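Local coordinates for protein probable porin (Pseudomonas aeruginosa, PDB 4FT6) that probably forms a substrate-selective channel of the OprD porin family across the outer membrane, through which small solutes diffuse, at residues A[294-299]-A[374-379]; A[277-280]-A[286-289]. All blocks are in the same frame, centred on the assembly; numbering follows the deposited sequence.

Interaction 1: A[294-299]-A[374-379]; sequences QVRNFT and SNHAAD
Arg296 and His376 meet where the long loop between strands 264-274 and 304-313 comes up against the turn joining strands 364-374 and 380-392. The contact between these two side chains is polar in character but includes no hydrogen bond. Arg296 NH2 lies 3.5 Å from His376 NE2, at the edge of the imidazole and near its plane, while NE2 sits over one face of the guanidinium. The two flat groups stand 83° apart, so the N-H bonds of NH2, which lie in the guanidinium plane, point past the ring nitrogen. Arginine suits this place by its length: with CG anti to the backbone N (chi1 -172°) the chain runs extended to NE and spans backbones whose nearest CA atoms, of Arg296 and Ala377, are 9.2 Å apart. Its charge is answered by Glu303, which forms a salt bridge with NH2.

The apolar share is small. Ala377 CB approaches Arg296 NH1 obliquely at 4.5 Å, a small methyl in light van der Waals contact.

In this OprD-family barrel both connections join strands at the same end, 275-303 a long loop and 374-379 a short one held largely by polar side chains. Ser374 OG accepts from two backbone amides, His376 N at 2.9 Å in an ST turn and Ala377 N at 2.8 Å in an ST motif, and is also hydrogen-bonded to Arg343 O on the adjoining strand 342-354. Asp379 OD1 takes the amide of Ser374 from above the carboxylate plane, linking the two ends of the turn. His376 adds a weak bond from ND1 to Asn375 OD1, an atom that also accepts from Arg343 N.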
loop_
_atom_site.group_PDB
_atom_site.type_symbol
_atom_site.label_atom_id
_atom_site.label_comp_id
_atom_site.label_asym_id
_atom_site.label_seq_id
_atom_site.Cartn_x
_atom_site.Cartn_y
_atom_site.Cartn_z
ATOM N N GLN A 294 4.900 9.391 2.026
ATOM C CA GLN A 294 3.666 9.858 2.657
ATOM C C GLN A 294 2.666 10.563 1.730
ATOM O O GLN A 294 1.496 10.209 1.726
ATOM C CB GLN A 294 3.970 10.712 3.899
ATOM C CG GLN A 294 2.761 10.916 4.812
ATOM C CD GLN A 294 3.103 11.653 6.084
ATOM O OE1 GLN A 294 4.234 11.579 6.572
ATOM N NE2 GLN A 294 2.126 12.373 6.636
ATOM N N VAL A 295 3.118 11.536 0.943
ATOM C CA VAL A 295 2.193 12.318 0.116
ATOM C C VAL A 295 2.424 12.159 -1.388
ATOM O O VAL A 295 1.507 12.336 -2.191
ATOM C CB VAL A 295 2.201 13.832 0.496
ATOM C CG1 VAL A 295 3.017 14.073 1.775
ATOM C CG2 VAL A 295 2.718 14.678 -0.656
ATOM N N ARG A 296 3.652 11.823 -1.756
ATOM C CA ARG A 296 4.042 11.707 -3.154
ATOM C C ARG A 296 4.899 10.442 -3.355
ATOM O O ARG A 296 5.552 9.963 -2.407
ATOM C CB ARG A 296 4.819 12.960 -3.566
ATOM C CG ARG A 296 5.118 13.060 -5.038
ATOM C CD ARG A 296 5.842 14.334 -5.362
ATOM N NE ARG A 296 6.699 14.148 -6.530
ATOM C CZ ARG A 296 6.246 14.093 -7.776
ATOM N NH1 ARG A 296 4.946 14.205 -8.013
ATOM N NH2 ARG A 296 7.089 13.921 -8.783
ATOM N N ASN A 297 4.895 9.890 -4.570
ATOM C CA ASN A 297 5.620 8.646 -4.830
ATOM C C ASN A 297 6.715 8.769 -5.918
ATOM O O ASN A 297 7.374 7.784 -6.286
ATOM C CB ASN A 297 4.643 7.482 -5.110
ATOM C CG ASN A 297 3.886 7.662 -6.401
ATOM O OD1 ASN A 297 4.096 8.639 -7.125
ATOM N ND2 ASN A 297 3.022 6.711 -6.718
ATOM N N PHE A 298 6.898 9.992 -6.406
ATOM C CA PHE A 298 7.990 10.322 -7.319
ATOM C C PHE A 298 7.980 9.452 -8.567
ATOM O O PHE A 298 8.989 8.862 -8.923
ATOM C CB PHE A 298 9.333 10.224 -6.583
ATOM C CG PHE A 298 9.470 11.226 -5.455
ATOM C CD1 PHE A 298 9.008 10.931 -4.177
ATOM C CD2 PHE A 298 10.033 12.479 -5.681
ATOM C CE1 PHE A 298 9.126 11.872 -3.138
ATOM C CE2 PHE A 298 10.153 13.412 -4.645
ATOM C CZ PHE A 298 9.698 13.112 -3.378
ATOM N N THR A 299 6.836 9.399 -9.237
ATOM C CA THR A 299 6.655 8.501 -10.375
ATOM C C THR A 299 6.284 9.207 -11.673
ATOM O O THR A 299 5.787 8.563 -12.610
ATOM C CB THR A 299 5.583 7.441 -10.093
ATOM O OG1 THR A 299 4.335 8.097 -9.866
ATOM C CG2 THR A 299 5.954 6.591 -8.889
ATOM N N SER A 374 7.900 21.780 -4.325
ATOM C CA SER A 374 8.071 21.403 -5.713
ATOM C C SER A 374 7.864 22.616 -6.595
ATOM O O SER A 374 7.334 23.620 -6.135
ATOM C CB SER A 374 7.050 20.313 -6.062
ATOM O OG SER A 374 7.019 20.080 -7.460
ATOM N N ASN A 375 8.297 22.531 -7.849
ATOM C CA ASN A 375 8.020 23.576 -8.838
ATOM C C ASN A 375 7.046 23.074 -9.909
ATOM O O ASN A 375 6.885 23.682 -10.977
ATOM C CB ASN A 375 9.310 24.134 -9.473
ATOM C CG ASN A 375 10.125 23.077 -10.242
ATOM O OD1 ASN A 375 9.707 21.926 -10.424
ATOM N ND2 ASN A 375 11.302 23.489 -10.709
ATOM N N HIS A 376 6.411 21.942 -9.615
ATOM C CA HIS A 376 5.335 21.415 -10.455
ATOM C C HIS A 376 4.151 20.899 -9.620
ATOM O O HIS A 376 3.005 21.234 -9.901
ATOM C CB HIS A 376 5.854 20.361 -11.448
ATOM C CG HIS A 376 6.428 19.138 -10.807
ATOM N ND1 HIS A 376 7.668 19.112 -10.210
ATOM C CD2 HIS A 376 5.937 17.872 -10.707
ATOM C CE1 HIS A 376 7.915 17.893 -9.751
ATOM N NE2 HIS A 376 6.879 17.130 -10.040
ATOM N N ALA A 377 4.437 20.112 -8.584
ATOM C CA ALA A 377 3.392 19.631 -7.683
ATOM C C ALA A 377 2.986 20.708 -6.686
ATOM O O ALA A 377 3.742 21.649 -6.419
ATOM C CB ALA A 377 3.845 18.382 -6.939
ATOM N N ALA A 378 1.792 20.554 -6.126
ATOM C CA ALA A 378 1.288 21.481 -5.118
ATOM C C ALA A 378 2.069 21.287 -3.824
ATOM O O ALA A 378 2.200 20.158 -3.337
ATOM C CB ALA A 378 -0.216 21.241 -4.875
ATOM N N ASP A 379 2.587 22.376 -3.263
ATOM C CA ASP A 379 3.307 22.284 -1.994
ATOM C C ASP A 379 2.330 21.948 -0.849
ATOM O O ASP A 379 1.283 22.598 -0.707
ATOM C CB ASP A 379 4.061 23.591 -1.695
ATOM C CG ASP A 379 5.040 23.984 -2.803
ATOM O OD1 ASP A 379 5.315 23.158 -3.700
ATOM O OD2 ASP A 379 5.542 25.132 -2.772
#

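Interaction 2: A[277-280]-A[286-289]; sequences DGML and STPL
Met279 leaves its backbone with CG opposite the N (chi1 174°), which sends the side chain toward residues 286-289, and a bend at chi2 (82°) turns the thioether so that SD and CE face different partners. Leu289 answers with CG anti to its carbonyl carbon (chi1 -52°), which carries CD1 up to the methionine. There CD1 lies 4.1 Å from Met279 SD and equally far from Met279 CG, the two side chains crossing at a slant. Beyond the sulfur, the terminal methyl CE comes within 4.2 Å of Thr287 CG2.

No hydrogen bond links the segments; the contact is apolar and buried. Methionine fits because its long, flexible chain can bridge backbones whose CA atoms, of Met279 and Thr287, are 9.5 Å apart, and leucine lays one methyl of its branched end against the thioether. Threonine serves two purposes: CG2 joins the apolar patch, whereas OG1 is hydrogen-bonded to Asp292.

The contact folds the long loop after strand 264-274 back on itself, consistent with the inward-turned loops that narrow the channel in OprD-family porins. The cluster lies against the barrel wall: Phe235 of strand 226-239 touches Met279, Pro288 and Leu289, Ala252 and Thr254 of strand 249-261 meet Met279 and Leu289 respectively, and strand 264-274 contributes Met273 against Met279 and Gln271 against Leu289.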
loop_
_atom_site.group_PDB
_atom_site.type_symbol
_atom_site.label_atom_id
_atom_site.label_comp_id
_atom_site.label_asym_id
_atom_site.label_seq_id
_atom_site.Cartn_x
_atom_site.Cartn_y
_atom_site.Cartn_z
ATOM N N ASP A 277 6.292 7.416 -20.399
ATOM C CA ASP A 277 5.297 7.436 -19.332
ATOM C C ASP A 277 5.968 7.164 -18.000
ATOM O O ASP A 277 7.001 6.485 -17.941
ATOM C CB ASP A 277 4.223 6.370 -19.566
ATOM C CG ASP A 277 3.392 6.633 -20.801
ATOM O OD1 ASP A 277 2.564 7.575 -20.771
ATOM O OD2 ASP A 277 3.545 5.884 -21.795
ATOM N N GLY A 278 5.385 7.705 -16.934
ATOM C CA GLY A 278 5.840 7.399 -15.592
ATOM C C GLY A 278 5.259 6.062 -15.149
ATOM O O GLY A 278 4.639 5.348 -15.951
ATOM N N MET A 279 5.453 5.722 -13.876
ATOM C CA MET A 279 4.961 4.455 -13.334
ATOM C C MET A 279 3.458 4.260 -13.580
ATOM O O MET A 279 2.650 5.163 -13.363
ATOM C CB MET A 279 5.245 4.373 -11.841
ATOM C CG MET A 279 4.638 3.164 -11.191
ATOM S SD MET A 279 5.675 1.728 -11.441
ATOM C CE MET A 279 4.626 0.426 -10.769
ATOM N N LEU A 280 3.104 3.072 -14.053
ATOM C CA LEU A 280 1.739 2.714 -14.376
ATOM C C LEU A 280 1.291 1.643 -13.381
ATOM O O LEU A 280 1.964 0.629 -13.186
ATOM C CB LEU A 280 1.652 2.175 -15.809
ATOM C CG LEU A 280 1.968 3.215 -16.890
ATOM C CD1 LEU A 280 2.355 2.570 -18.234
ATOM C CD2 LEU A 280 0.773 4.149 -17.070
ATOM N N SER A 286 -1.188 0.964 -3.937
ATOM C CA SER A 286 0.147 1.375 -3.508
ATOM C C SER A 286 1.182 0.684 -4.400
ATOM O O SER A 286 0.814 -0.109 -5.263
ATOM C CB SER A 286 0.372 0.990 -2.045
ATOM O OG SER A 286 0.627 2.131 -1.251
ATOM N N THR A 287 2.467 0.988 -4.203
ATOM C CA THR A 287 3.543 0.330 -4.948
ATOM C C THR A 287 4.694 -0.013 -4.028
ATOM O O THR A 287 4.820 0.565 -2.957
ATOM C CB THR A 287 4.079 1.192 -6.105
ATOM O OG1 THR A 287 4.713 2.368 -5.581
ATOM C CG2 THR A 287 2.950 1.567 -7.071
ATOM N N PRO A 288 5.543 -0.962 -4.441
ATOM C CA PRO A 288 6.702 -1.231 -3.579
ATOM C C PRO A 288 7.891 -0.325 -3.898
ATOM O O PRO A 288 8.986 -0.614 -3.398
ATOM C CB PRO A 288 7.071 -2.667 -3.931
ATOM C CG PRO A 288 6.648 -2.786 -5.422
ATOM C CD PRO A 288 5.358 -1.981 -5.498
ATOM N N LEU A 289 7.707 0.720 -4.713
ATOM C CA LEU A 289 8.822 1.644 -5.012
ATOM C C LEU A 289 9.307 2.296 -3.723
ATOM O O LEU A 289 8.495 2.642 -2.851
ATOM C CB LEU A 289 8.425 2.728 -6.017
ATOM C CG LEU A 289 7.784 2.248 -7.321
ATOM C CD1 LEU A 289 7.361 3.431 -8.173
ATOM C CD2 LEU A 289 8.718 1.342 -8.086
#

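How the interactions relate
Along the chain, strand 264-274 leads into one long loop that ends at strand 304-313. Within it interaction 2 comes first, closing a short loop as 286-289 returns to 277-280. The chain then enters 294-299, from which interaction 1 reaches across 74 residues, most of them strand, to the turn at 374-379. The two therefore follow in series, neither nested nor crossed. Their centres are 14 Å apart, yet Thr299 connects them: its O is probably hydrogen-bonded to Met279 N at 3.1 Å, and its CG2 packs on Leu289 CD1. Interaction 2 fastens the loop to itself beside strands 226-239 to 264-274; interaction 1 brings it to the turn between strands 364-374 and 380-392.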